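YHR177W (Saccharomyces cerevisiae, PDB 4M8B) binds DNA through its WOPR domain, the portion of the longer protein present here, and probably acts as a transcription factor. Local coordinates at residues L156-P159 / S160-P163; P163-H166 / K167-P170; I13-E16 / Q17-A20; E148-H152 / Q153-R157; V22-G25 / V26-N30. All coordinates share one frame; numbering follows the deposited sequence.

Contact 1 (L156-P159 / S160-P163)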
loop_
_atom_site.group_PDB
_atom_site.type_symbol
_atom_site.label_atom_id
_atom_site.label_comp_id
_atom_site.label_asym_id
_atom_site.label_seq_id
_atom_site.Cartn_x
_atom_site.Cartn_y
_atom_site.Cartn_z
ATOM N N LEU C 156 -10.823 9.491 3.251
ATOM C CA LEU C 156 -10.506 8.588 2.148
ATOM C C LEU C 156 -11.561 7.486 2.036
ATOM O O LEU C 156 -12.059 6.987 3.046
ATOM C CB LEU C 156 -9.111 7.982 2.327
ATOM C CG LEU C 156 -7.944 8.973 2.292
ATOM C CD1 LEU C 156 -6.634 8.299 2.677
ATOM C CD2 LEU C 156 -7.833 9.607 0.919
ATOM N N ARG C 157 -11.902 7.115 0.807
ATOM C CA ARG C 157 -12.936 6.115 0.567
ATOM C C ARG C 157 -12.363 4.714 0.363
ATOM O O ARG C 157 -11.409 4.522 -0.392
ATOM C CB ARG C 157 -13.778 6.498 -0.654
ATOM C CG ARG C 157 -14.430 7.866 -0.561
ATOM C CD ARG C 157 -15.375 8.098 -1.726
ATOM N NE ARG C 157 -16.477 7.141 -1.730
ATOM C CZ ARG C 157 -17.352 7.011 -2.721
ATOM N NH1 ARG C 157 -17.252 7.778 -3.799
ATOM N NH2 ARG C 157 -18.323 6.112 -2.636
ATOM N N ARG C 158 -12.957 3.738 1.040
ATOM C CA ARG C 158 -12.612 2.344 0.815
ATOM C C ARG C 158 -13.231 1.887 -0.498
ATOM O O ARG C 158 -14.343 2.295 -0.834
ATOM C CB ARG C 158 -13.126 1.480 1.964
ATOM C CG ARG C 158 -12.619 1.899 3.332
ATOM C CD ARG C 158 -13.238 1.043 4.420
ATOM N NE ARG C 158 -13.196 -0.376 4.076
ATOM C CZ ARG C 158 -13.814 -1.331 4.761
ATOM N NH1 ARG C 158 -14.528 -1.025 5.835
ATOM N NH2 ARG C 158 -13.720 -2.594 4.367
ATOM N N PRO C 159 -12.504 1.052 -1.256
ATOM C CA PRO C 159 -13.043 0.496 -2.500
ATOM C C PRO C 159 -14.378 -0.216 -2.273
ATOM O O PRO C 159 -15.284 -0.083 -3.092
ATOM C CB PRO C 159 -11.967 -0.508 -2.928
ATOM C CG PRO C 159 -10.701 0.036 -2.342
ATOM C CD PRO C 159 -11.100 0.661 -1.032
ATOM N N SER C 160 -14.494 -0.947 -1.168
ATOM C CA SER C 160 -15.703 -1.715 -0.870
ATOM C C SER C 160 -16.908 -0.841 -0.521
ATOM O O SER C 160 -18.032 -1.332 -0.445
ATOM C CB SER C 160 -15.441 -2.727 0.250
ATOM O OG SER C 160 -15.032 -2.082 1.441
ATOM N N GLU C 161 -16.671 0.449 -0.308
ATOM C CA GLU C 161 -17.750 1.400 -0.055
ATOM C C GLU C 161 -17.798 2.442 -1.167
ATOM O O GLU C 161 -18.317 3.543 -0.987
ATOM C CB GLU C 161 -17.563 2.079 1.304
ATOM C CG GLU C 161 -17.519 1.108 2.473
ATOM C CD GLU C 161 -17.289 1.799 3.805
ATOM O OE1 GLU C 161 -17.241 3.047 3.830
ATOM O OE2 GLU C 161 -17.155 1.093 4.827
ATOM N N ASN C 162 -17.244 2.077 -2.318
ATOM C CA ASN C 162 -17.155 2.970 -3.466
ATOM C C ASN C 162 -17.776 2.307 -4.686
ATOM O O ASN C 162 -17.208 1.364 -5.243
ATOM C CB ASN C 162 -15.690 3.333 -3.740
ATOM C CG ASN C 162 -15.526 4.402 -4.817
ATOM O OD1 ASN C 162 -16.370 4.559 -5.701
ATOM N ND2 ASN C 162 -14.420 5.134 -4.749
ATOM N N PRO C 163 -18.953 2.798 -5.099
ATOM C CA PRO C 163 -19.712 2.278 -6.241
ATOM C C PRO C 163 -18.854 2.027 -7.481
ATOM O O PRO C 163 -19.197 1.155 -8.280
ATOM C CB PRO C 163 -20.744 3.385 -6.520
ATOM C CG PRO C 163 -20.536 4.450 -5.447
ATOM C CD PRO C 163 -19.702 3.836 -4.374
HETATM O O HOH W 1 -15.274 1.520 7.253
#

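Contact 2 (P163-H166 / K167-P170)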
loop_
_atom_site.group_PDB
_atom_site.type_symbol
_atom_site.label_atom_id
_atom_site.label_comp_id
_atom_site.label_asym_id
_atom_site.label_seq_id
_atom_site.Cartn_x
_atom_site.Cartn_y
_atom_site.Cartn_z
ATOM N N PRO C 163 -18.953 2.798 -5.099
ATOM C CA PRO C 163 -19.712 2.278 -6.241
ATOM C C PRO C 163 -18.854 2.027 -7.481
ATOM O O PRO C 163 -19.197 1.155 -8.280
ATOM C CB PRO C 163 -20.744 3.385 -6.520
ATOM C CG PRO C 163 -20.536 4.450 -5.447
ATOM C CD PRO C 163 -19.702 3.836 -4.374
ATOM N N PHE C 164 -17.760 2.766 -7.642
ATOM C CA PHE C 164 -16.901 2.581 -8.811
ATOM C C PHE C 164 -16.291 1.184 -8.866
ATOM O O PHE C 164 -16.044 0.650 -9.945
ATOM C CB PHE C 164 -15.793 3.637 -8.862
ATOM C CG PHE C 164 -14.785 3.399 -9.957
ATOM C CD1 PHE C 164 -15.040 3.809 -11.257
ATOM C CD2 PHE C 164 -13.585 2.756 -9.689
ATOM C CE1 PHE C 164 -14.118 3.585 -12.267
ATOM C CE2 PHE C 164 -12.658 2.528 -10.694
ATOM C CZ PHE C 164 -12.925 2.943 -11.986
ATOM N N PHE C 165 -16.055 0.593 -7.702
ATOM C CA PHE C 165 -15.401 -0.710 -7.624
ATOM C C PHE C 165 -16.380 -1.885 -7.644
ATOM O O PHE C 165 -15.961 -3.041 -7.662
ATOM C CB PHE C 165 -14.526 -0.786 -6.369
ATOM C CG PHE C 165 -13.341 0.142 -6.393
ATOM C CD1 PHE C 165 -13.484 1.484 -6.079
ATOM C CD2 PHE C 165 -12.081 -0.330 -6.723
ATOM C CE1 PHE C 165 -12.394 2.341 -6.099
ATOM C CE2 PHE C 165 -10.986 0.520 -6.745
ATOM C CZ PHE C 165 -11.142 1.857 -6.433
ATOM N N HIS C 166 -17.678 -1.586 -7.641
ATOM C CA HIS C 166 -18.708 -2.625 -7.566
ATOM C C HIS C 166 -18.585 -3.667 -8.672
ATOM O O HIS C 166 -18.761 -4.861 -8.431
ATOM C CB HIS C 166 -20.108 -2.005 -7.571
ATOM C CG HIS C 166 -20.516 -1.418 -6.253
ATOM N ND1 HIS C 166 -21.599 -0.581 -6.115
ATOM C CD2 HIS C 166 -19.984 -1.558 -5.015
ATOM C CE1 HIS C 166 -21.719 -0.224 -4.847
ATOM N NE2 HIS C 166 -20.752 -0.802 -4.160
ATOM N N LYS C 167 -18.272 -3.209 -9.881
ATOM C CA LYS C 167 -18.106 -4.098 -11.028
ATOM C C LYS C 167 -16.824 -4.923 -10.940
ATOM O O LYS C 167 -16.565 -5.771 -11.792
ATOM C CB LYS C 167 -18.114 -3.292 -12.326
ATOM C CG LYS C 167 -17.111 -2.152 -12.339
ATOM C CD LYS C 167 -17.105 -1.424 -13.670
ATOM C CE LYS C 167 -16.246 -0.174 -13.597
ATOM N NZ LYS C 167 -16.756 0.776 -12.568
ATOM N N PHE C 168 -16.026 -4.673 -9.907
ATOM C CA PHE C 168 -14.785 -5.412 -9.703
ATOM C C PHE C 168 -14.972 -6.512 -8.669
ATOM O O PHE C 168 -14.027 -6.892 -7.975
ATOM C CB PHE C 168 -13.662 -4.466 -9.277
ATOM C CG PHE C 168 -13.387 -3.374 -10.268
ATOM C CD1 PHE C 168 -13.358 -3.647 -11.625
ATOM C CD2 PHE C 168 -13.175 -2.073 -9.847
ATOM C CE1 PHE C 168 -13.111 -2.641 -12.547
ATOM C CE2 PHE C 168 -12.927 -1.063 -10.762
ATOM C CZ PHE C 168 -12.897 -1.349 -12.115
ATOM N N ARG C 169 -16.201 -7.011 -8.570
ATOM C CA ARG C 169 -16.530 -8.119 -7.681
ATOM C C ARG C 169 -15.543 -9.260 -7.902
ATOM O O ARG C 169 -15.354 -9.711 -9.033
ATOM C CB ARG C 169 -17.960 -8.596 -7.947
ATOM C CG ARG C 169 -18.475 -9.643 -6.973
ATOM C CD ARG C 169 -19.584 -10.464 -7.611
ATOM N NE ARG C 169 -19.125 -11.092 -8.847
ATOM C CZ ARG C 169 -18.522 -12.273 -8.904
ATOM N NH1 ARG C 169 -18.311 -12.964 -7.794
ATOM N NH2 ARG C 169 -18.130 -12.762 -10.073
ATOM N N PRO C 170 -14.903 -9.721 -6.815
ATOM C CA PRO C 170 -13.775 -10.664 -6.839
ATOM C C PRO C 170 -14.162 -12.093 -7.221
ATOM O O PRO C 170 -15.145 -12.615 -6.700
ATOM C CB PRO C 170 -13.273 -10.652 -5.386
ATOM C CG PRO C 170 -13.929 -9.465 -4.735
ATOM C CD PRO C 170 -15.229 -9.293 -5.446
HETATM O O HOH W 2 -19.024 -0.244 -10.608
#

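Contact 3 (I13-E16 / Q17-A20)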
loop_
_atom_site.group_PDB
_atom_site.type_symbol
_atom_site.label_atom_id
_atom_site.label_comp_id
_atom_site.label_asym_id
_atom_site.label_seq_id
_atom_site.Cartn_x
_atom_site.Cartn_y
_atom_site.Cartn_z
ATOM N N ILE C 13 -7.221 1.137 1.904
ATOM C CA ILE C 13 -7.381 -0.303 2.062
ATOM C C ILE C 13 -7.467 -0.674 3.541
ATOM O O ILE C 13 -6.567 -0.353 4.317
ATOM C CB ILE C 13 -6.213 -1.073 1.417
ATOM C CG1 ILE C 13 -6.019 -0.631 -0.037
ATOM C CG2 ILE C 13 -6.438 -2.573 1.519
ATOM C CD1 ILE C 13 -7.295 -0.585 -0.848
ATOM N N ASP C 14 -8.548 -1.347 3.929
ATOM C CA ASP C 14 -8.726 -1.753 5.320
ATOM C C ASP C 14 -8.658 -3.269 5.501
ATOM O O ASP C 14 -7.976 -3.763 6.399
ATOM C CB ASP C 14 -10.042 -1.213 5.882
ATOM C CG ASP C 14 -10.173 -1.446 7.373
ATOM O OD1 ASP C 14 -9.644 -0.624 8.151
ATOM O OD2 ASP C 14 -10.799 -2.452 7.770
ATOM N N ASP C 15 -9.362 -4.002 4.642
ATOM C CA ASP C 15 -9.412 -5.459 4.741
ATOM C C ASP C 15 -9.271 -6.148 3.383
ATOM O O ASP C 15 -9.017 -5.497 2.370
ATOM C CB ASP C 15 -10.705 -5.908 5.428
ATOM C CG ASP C 15 -11.939 -5.643 4.585
ATOM O OD1 ASP C 15 -11.932 -4.669 3.804
ATOM O OD2 ASP C 15 -12.919 -6.407 4.702
ATOM N N GLU C 16 -9.442 -7.467 3.371
ATOM C CA GLU C 16 -9.238 -8.257 2.160
ATOM C C GLU C 16 -10.279 -7.972 1.078
ATOM O O GLU C 16 -10.026 -8.189 -0.107
ATOM C CB GLU C 16 -9.200 -9.755 2.488
ATOM C CG GLU C 16 -8.108 -10.148 3.474
ATOM C CD GLU C 16 -8.009 -11.650 3.684
ATOM O OE1 GLU C 16 -8.396 -12.414 2.772
ATOM O OE2 GLU C 16 -7.542 -12.067 4.765
ATOM N N GLN C 17 -11.447 -7.487 1.484
ATOM C CA GLN C 17 -12.486 -7.153 0.520
ATOM C C GLN C 17 -12.068 -5.936 -0.301
ATOM O O GLN C 17 -12.315 -5.872 -1.505
ATOM C CB GLN C 17 -13.827 -6.909 1.214
ATOM C CG GLN C 17 -14.984 -6.679 0.252
ATOM C CD GLN C 17 -15.134 -7.797 -0.770
ATOM O OE1 GLN C 17 -14.658 -8.915 -0.561
ATOM N NE2 GLN C 17 -15.796 -7.496 -1.885
ATOM N N ASP C 18 -11.425 -4.979 0.359
ATOM C CA ASP C 18 -10.872 -3.819 -0.326
ATOM C C ASP C 18 -9.768 -4.234 -1.304
ATOM O O ASP C 18 -9.737 -3.775 -2.444
ATOM C CB ASP C 18 -10.347 -2.795 0.683
ATOM C CG ASP C 18 -11.464 -2.065 1.415
ATOM O OD1 ASP C 18 -12.533 -1.852 0.804
ATOM O OD2 ASP C 18 -11.274 -1.698 2.594
ATOM N N LEU C 19 -8.876 -5.112 -0.852
ATOM C CA LEU C 19 -7.801 -5.630 -1.696
ATOM C C LEU C 19 -8.337 -6.346 -2.926
ATOM O O LEU C 19 -7.839 -6.153 -4.035
ATOM C CB LEU C 19 -6.926 -6.608 -0.913
ATOM C CG LEU C 19 -5.834 -6.057 -0.003
ATOM C CD1 LEU C 19 -5.205 -7.190 0.795
ATOM C CD2 LEU C 19 -4.785 -5.346 -0.834
ATOM N N ALA C 20 -9.351 -7.180 -2.716
ATOM C CA ALA C 20 -9.874 -8.037 -3.772
ATOM C C ALA C 20 -10.438 -7.220 -4.923
ATOM O O ALA C 20 -10.247 -7.559 -6.091
ATOM C CB ALA C 20 -10.927 -8.971 -3.216
#

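Contact 4 (E148-H152 / Q153-R157)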
loop_
_atom_site.group_PDB
_atom_site.type_symbol
_atom_site.label_atom_id
_atom_site.label_comp_id
_atom_site.label_asym_id
_atom_site.label_seq_id
_atom_site.Cartn_x
_atom_site.Cartn_y
_atom_site.Cartn_z
ATOM N N GLU C 148 -2.605 9.348 9.381
ATOM C CA GLU C 148 -3.348 9.190 10.626
ATOM C C GLU C 148 -4.561 10.114 10.634
ATOM O O GLU C 148 -5.660 9.713 11.013
ATOM C CB GLU C 148 -2.438 9.497 11.820
ATOM C CG GLU C 148 -1.105 8.751 11.795
ATOM C CD GLU C 148 -0.128 9.236 12.856
ATOM O OE1 GLU C 148 0.996 8.692 12.927
ATOM O OE2 GLU C 148 -0.480 10.161 13.618
ATOM N N LYS C 149 -4.342 11.347 10.191
ATOM C CA LYS C 149 -5.384 12.363 10.103
ATOM C C LYS C 149 -6.588 11.875 9.301
ATOM O O LYS C 149 -7.734 12.115 9.678
ATOM C CB LYS C 149 -4.805 13.628 9.464
ATOM C CG LYS C 149 -5.648 14.880 9.623
ATOM C CD LYS C 149 -4.913 16.082 9.049
ATOM C CE LYS C 149 -5.614 17.388 9.376
ATOM N NZ LYS C 149 -4.846 18.555 8.857
ATOM N N ASP C 150 -6.319 11.182 8.198
ATOM C CA ASP C 150 -7.378 10.676 7.327
ATOM C C ASP C 150 -8.126 9.495 7.944
ATOM O O ASP C 150 -9.185 9.099 7.456
ATOM C CB ASP C 150 -6.810 10.288 5.956
ATOM C CG ASP C 150 -6.507 11.494 5.084
ATOM O OD1 ASP C 150 -6.167 12.564 5.632
ATOM O OD2 ASP C 150 -6.615 11.375 3.846
ATOM N N ILE C 151 -7.567 8.936 9.014
ATOM C CA ILE C 151 -8.221 7.851 9.742
ATOM C C ILE C 151 -9.266 8.414 10.709
ATOM O O ILE C 151 -10.319 7.812 10.923
ATOM C CB ILE C 151 -7.199 6.993 10.518
ATOM C CG1 ILE C 151 -6.128 6.450 9.570
ATOM C CG2 ILE C 151 -7.897 5.856 11.251
ATOM C CD1 ILE C 151 -6.667 5.521 8.497
ATOM N N HIS C 152 -8.963 9.575 11.280
ATOM C CA HIS C 152 -9.893 10.280 12.155
ATOM C C HIS C 152 -11.054 10.831 11.340
ATOM O O HIS C 152 -12.211 10.466 11.550
ATOM C CB HIS C 152 -9.185 11.444 12.853
ATOM C CG HIS C 152 -7.912 11.061 13.539
ATOM N ND1 HIS C 152 -6.844 11.921 13.655
ATOM C CD2 HIS C 152 -7.539 9.912 14.156
ATOM C CE1 HIS C 152 -5.862 11.320 14.307
ATOM N NE2 HIS C 152 -6.261 10.101 14.623
ATOM N N GLN C 153 -10.724 11.720 10.408
ATOM C CA GLN C 153 -11.716 12.397 9.585
ATOM C C GLN C 153 -12.459 11.423 8.677
ATOM O O GLN C 153 -13.623 11.643 8.344
ATOM C CB GLN C 153 -11.047 13.492 8.747
ATOM C CG GLN C 153 -10.263 14.509 9.566
ATOM C CD GLN C 153 -9.575 15.556 8.706
ATOM O OE1 GLN C 153 -9.629 15.502 7.476
ATOM N NE2 GLN C 153 -8.921 16.515 9.352
ATOM N N GLY C 154 -11.782 10.349 8.283
ATOM C CA GLY C 154 -12.359 9.381 7.369
ATOM C C GLY C 154 -12.604 9.996 6.006
ATOM O O GLY C 154 -13.651 9.786 5.396
ATOM N N SER C 155 -11.624 10.756 5.528
ATOM C CA SER C 155 -11.754 11.495 4.275
ATOM C C SER C 155 -11.414 10.662 3.038
ATOM O O SER C 155 -11.682 11.078 1.910
ATOM C CB SER C 155 -10.886 12.754 4.318
ATOM O OG SER C 155 -9.579 12.453 4.770
ATOM N N LEU C 156 -10.823 9.491 3.251
ATOM C CA LEU C 156 -10.506 8.588 2.148
ATOM C C LEU C 156 -11.561 7.486 2.036
ATOM O O LEU C 156 -12.059 6.987 3.046
ATOM C CB LEU C 156 -9.111 7.982 2.327
ATOM C CG LEU C 156 -7.944 8.973 2.292
ATOM C CD1 LEU C 156 -6.634 8.299 2.677
ATOM C CD2 LEU C 156 -7.833 9.607 0.919
ATOM N N ARG C 157 -11.902 7.115 0.807
ATOM C CA ARG C 157 -12.936 6.115 0.567
ATOM C C ARG C 157 -12.363 4.714 0.363
ATOM O O ARG C 157 -11.409 4.522 -0.392
ATOM C CB ARG C 157 -13.778 6.498 -0.654
ATOM C CG ARG C 157 -14.430 7.866 -0.561
ATOM C CD ARG C 157 -15.375 8.098 -1.726
ATOM N NE ARG C 157 -16.477 7.141 -1.730
ATOM C CZ ARG C 157 -17.352 7.011 -2.721
ATOM N NH1 ARG C 157 -17.252 7.778 -3.799
ATOM N NH2 ARG C 157 -18.323 6.112 -2.636
#

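Contact 5 (V22-G25 / V26-N30)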
loop_
_atom_site.group_PDB
_atom_site.type_symbol
_atom_site.label_atom_id
_atom_site.label_comp_id
_atom_site.label_asym_id
_atom_site.label_seq_id
_atom_site.Cartn_x
_atom_site.Cartn_y
_atom_site.Cartn_z
ATOM N N VAL C 22 -9.587 -4.085 -5.798
ATOM C CA VAL C 22 -8.487 -3.435 -6.507
ATOM C C VAL C 22 -7.790 -4.404 -7.460
ATOM O O VAL C 22 -7.610 -4.107 -8.639
ATOM C CB VAL C 22 -7.452 -2.848 -5.529
ATOM C CG1 VAL C 22 -6.295 -2.217 -6.295
ATOM C CG2 VAL C 22 -8.109 -1.830 -4.611
ATOM N N PHE C 23 -7.409 -5.564 -6.939
ATOM C CA PHE C 23 -6.772 -6.601 -7.739
ATOM C C PHE C 23 -7.646 -7.028 -8.917
ATOM O O PHE C 23 -7.167 -7.119 -10.047
ATOM C CB PHE C 23 -6.430 -7.809 -6.866
ATOM C CG PHE C 23 -5.191 -7.626 -6.028
ATOM C CD1 PHE C 23 -4.062 -7.020 -6.553
ATOM C CD2 PHE C 23 -5.154 -8.062 -4.715
ATOM C CE1 PHE C 23 -2.919 -6.857 -5.783
ATOM C CE2 PHE C 23 -4.015 -7.899 -3.941
ATOM C CZ PHE C 23 -2.899 -7.297 -4.476
ATOM N N GLN C 24 -8.925 -7.285 -8.653
ATOM C CA GLN C 24 -9.847 -7.698 -9.707
ATOM C C GLN C 24 -9.952 -6.609 -10.769
ATOM O O GLN C 24 -9.975 -6.895 -11.966
ATOM C CB GLN C 24 -11.230 -8.022 -9.137
ATOM C CG GLN C 24 -12.187 -8.652 -10.142
ATOM C CD GLN C 24 -11.699 -9.999 -10.652
ATOM O OE1 GLN C 24 -11.385 -10.894 -9.868
ATOM N NE2 GLN C 24 -11.629 -10.145 -11.974
ATOM N N GLY C 25 -9.993 -5.360 -10.320
ATOM C CA GLY C 25 -10.031 -4.227 -11.226
ATOM C C GLY C 25 -8.796 -4.156 -12.100
ATOM O O GLY C 25 -8.853 -3.689 -13.239
ATOM N N VAL C 26 -7.672 -4.622 -11.564
ATOM C CA VAL C 26 -6.424 -4.658 -12.316
ATOM C C VAL C 26 -6.412 -5.826 -13.301
ATOM O O VAL C 26 -5.966 -5.682 -14.439
ATOM C CB VAL C 26 -5.199 -4.752 -11.382
ATOM C CG1 VAL C 26 -3.948 -5.035 -12.178
ATOM C CG2 VAL C 26 -5.040 -3.468 -10.580
ATOM N N PHE C 27 -6.903 -6.980 -12.856
ATOM C CA PHE C 27 -6.996 -8.161 -13.709
ATOM C C PHE C 27 -7.895 -7.904 -14.920
ATOM O O PHE C 27 -7.617 -8.376 -16.020
ATOM C CB PHE C 27 -7.523 -9.364 -12.917
ATOM C CG PHE C 27 -6.618 -9.809 -11.797
ATOM C CD1 PHE C 27 -5.307 -9.367 -11.718
ATOM C CD2 PHE C 27 -7.083 -10.682 -10.825
ATOM C CE1 PHE C 27 -4.474 -9.785 -10.684
ATOM C CE2 PHE C 27 -6.259 -11.101 -9.791
ATOM C CZ PHE C 27 -4.954 -10.651 -9.721
ATOM N N ASN C 28 -8.976 -7.159 -14.704
ATOM C CA ASN C 28 -9.908 -6.816 -15.775
ATOM C C ASN C 28 -9.329 -5.782 -16.746
ATOM O O ASN C 28 -9.682 -5.762 -17.924
ATOM C CB ASN C 28 -11.239 -6.318 -15.196
ATOM C CG ASN C 28 -12.011 -7.410 -14.465
ATOM O OD1 ASN C 28 -11.550 -8.546 -14.348
ATOM N ND2 ASN C 28 -13.192 -7.062 -13.962
ATOM N N GLY C 29 -8.444 -4.925 -16.243
ATOM C CA GLY C 29 -7.791 -3.931 -17.075
ATOM C C GLY C 29 -8.306 -2.516 -16.885
ATOM O O GLY C 29 -7.821 -1.585 -17.527
ATOM N N ASN C 30 -9.291 -2.353 -16.009
ATOM C CA ASN C 30 -9.846 -1.034 -15.722
ATOM C C ASN C 30 -8.868 -0.191 -14.921
ATOM O O ASN C 30 -8.724 1.008 -15.154
ATOM C CB ASN C 30 -11.155 -1.164 -14.945
ATOM C CG ASN C 30 -12.204 -1.950 -15.700
ATOM O OD1 ASN C 30 -12.061 -3.158 -15.915
ATOM N ND2 ASN C 30 -13.277 -1.273 -16.098
#

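Contact 1 (L156-P159 / S160-P163)
Arg157 lays its guanidinium over the amide of Asn162, the two planes only 11° apart and CZ 3.8 Å from Asn162 CG. A bend at chi3 (62°) swings the group back over the chain, and from there NH2 donates to Glu161 O at 3.1 Å, in the carbonyl plane and on a lone pair. Asn162 is itself positioned by OD1, which accepts from the backbone N of Phe164. Arg158 and Glu161 form a salt bridge by charge alone, NH1 3.5 Å from OE2, with that oxygen well out of the guanidinium plane. A water at the guanidinium edge, in its plane, accepts from Arg158 NH1 and donates to Glu161 OE2. The main partners of this arginine are Asp18, reached by NE, and Asp15, reached by NH2, both at the start of helix 16-28. Pro159 and Ser160 form a short 3-10 turn in the loop between helices 148-153 and 172-179: Glu161 N bonds to Arg158 O (3.0 Å), and Asn162 N to Pro159 O (3.0 Å). The buried Pro159 ring packs on Asp18 and Val22 of the helix, while Ser160 OG bonds to Asp18 OD1.

Contact 2 (P163-H166 / K167-P170)
The backbone coils through successive turns with i to i+3 bonds, His166 N to Pro163 O, Phe168 N to Phe165 O (2.8 Å) and, weakly, Arg169 N to His166 O. Three phenylalanines gather along this coil as an aromatic cluster. Phe168 presents its edge to the face of Phe164 in an offset edge-to-face pair, the planes at 74° and CE2 of Phe168 3.6 Å from CE2 of Phe164. Against Phe165 the same ring sits obliquely, CD2 of Phe168 lying 3.7 Å from CD2 of Phe165. Phe164 takes chi1 of 173°, with CG away from its own nitrogen. Lys167 NZ lies over one face of this ring: the lysine chain runs extended until it bends at chi4 (-60°), and this last turn brings NZ to 4.1 Å from the centroid of the Phe164 ring, in a cation-pi contact. NZ also donates to Phe164 O at 2.7 Å, along a lone pair of the carbonyl oxygen and within its plane. A water accepts from both Lys167 N and Lys167 NZ and donates to Pro163 O, so the ammonium group is gripped by a carbonyl, a water and a ring together. The coil belongs to the loop between helices 148-153 and 172-179. Phe165 packs on Pro159, Phe164 on Leu31, and Phe168 on Asn28 at the end of helix 16-28 and on Asn30 just beyond it, while Pro170 rests on Gln17, Ala20 and Leu21 of that helix.

Contact 3 (I13-E16 / Q17-A20)
Asp15 and Asp18 meet where helix 16-28 begins, with Asp15 as its N-cap. The N-cap side chain has chi1 of 68°, which places CG between its own nitrogen and carbonyl carbon and directs OD1 forward to the first turn. There it accepts from Asp18 N in a weak capping bond, 3.5 Å long. Asp15 OD2 lies beside Gln17 CB at 3.6 Å, the two side chains running the same way. The main-chain helical pattern starts at once: Leu19 N bonds to Asp15 O (3.2 Å) and Ala20 N to Glu16 O (2.9 Å). Asp18 reaches back in the other direction. With chi1 of -73° its CG stands beside the backbone nitrogen, and the N-H of Asp14 arrives on the anti side of Asp18 OD2, N to OD2 3.1 Å, which holds the residues before the helix against its first turn. The two carboxylates cross at about a right angle, their planes 82° apart, with Asp15 OD1 3.3 Å from Asp18 OD2. Two like charges this close would repel, but Arg158 bridges both carboxylates and Ser160 bonds to Asp18. The arginine probably offsets much of the repulsion, and the N-terminal end of a helix would be expected to help. Ile13 and Leu19 both touch Phe80 of strand 80-88. The two aliphatic chains cross at about a right angle, with Ile13 CG2 meeting Leu19 CG at 3.8 Å.

Contact 4 (E148-H152 / Q153-R157)
Asp150 has its CG anti to the carbonyl carbon (chi1 -76°), and Leu156 takes the same kind of first torsion (-64°), which together bring the carboxylate against the isobutyl group. Leu156 CD1 lies 3.8 Å from Asp150 CB, and OD2 borders the branch point of the leucine. Ser155 OG comes to the same carboxylate, 3.3 Å from Asp150 OD2. Lys149 and Gln153, one turn apart, touch through the flanks of their extended chains: Gln153 NE2 crosses the lysine chain near CG and CE, 3.4 Å from Lys149 CE. Helix 148-153 ends here. Its last regular bond, Gln153 N to Lys149 O, is 3.1 Å long and nearly straight at 169°, whereas the next, Gly154 N to Asp150 O, is bent and weak. Gly154 then leaves the helix with positive phi, a common way for glycine to end a helix, and the chain departs into the long loop before helix 172-179. Leu156 and Ile151 both pack on Tyr146 of strand 137-147. Gln153 N to Lys149 O is thus the one strong backbone bond across this exposed contact, and no salt bridge joins its two halves. The leucine carbons set against Asp150 OD2 may limit the hydration of that oxygen and slightly disfavour the charged form of the carboxylate.

Contact 5 (V22-G25 / V26-N30)
In the last turns of helix 16-28, Phe27 lies against the backbone of Phe23. Phe23 O sits 3.2 Å above one face of the Phe27 ring, toward its rim, and the same oxygen accepts from Phe27 N at 2.8 Å. Phe27 chi2 of -14° turns the ring into this position. The side chains themselves come no nearer than 4.3 Å, Phe23 CB to Phe27 CZ; both instead face the sheet of the WOPR domain, where Phe23 packs on strands 113-128 and 137-147 and Phe27 meets the rings of Phe127 and Phe140. Leu174 of helix 172-179 touches both. Gln24 lies on another side of the helix. Bent at chi2 (63°), its chain carries NE2 to Asn28 OD1, 2.9 Å away, the acceptor near the plane of the glutamine amide and the two amide planes 59° apart. Its OE1 accepts from Ser171 N, so both ends of the amide are held. Val26 CG2 leans over Val22 O at 3.3 Å, beside the bond from Val26 N to that oxygen. Gly29 N still bonds to Gly25 O (3.3 Å), and Gly29 turns the chain away with positive phi.

Along the chain contact 3 comes first, at the start of helix 16-28, then contact 5 at its end, their centres 13 Å apart. Contacts 4, 1 and 2 follow much later as one run, from helix 148-153 through the loop that leads to helix 172-179; 4 and 1 share Leu156 and Arg157, and 1 and 2 share Pro163. This loop lies back along the early helix: contact 1 meets contact 3 through its polar groups, 10 Å between centres, and contact 2 packs on contact 5, 9 Å between centres. Contact 4 stands about 25 Å from contact 5, centre to centre. Residues far apart in sequence are thus joined beside the antiparallel sheet of the WOPR domain.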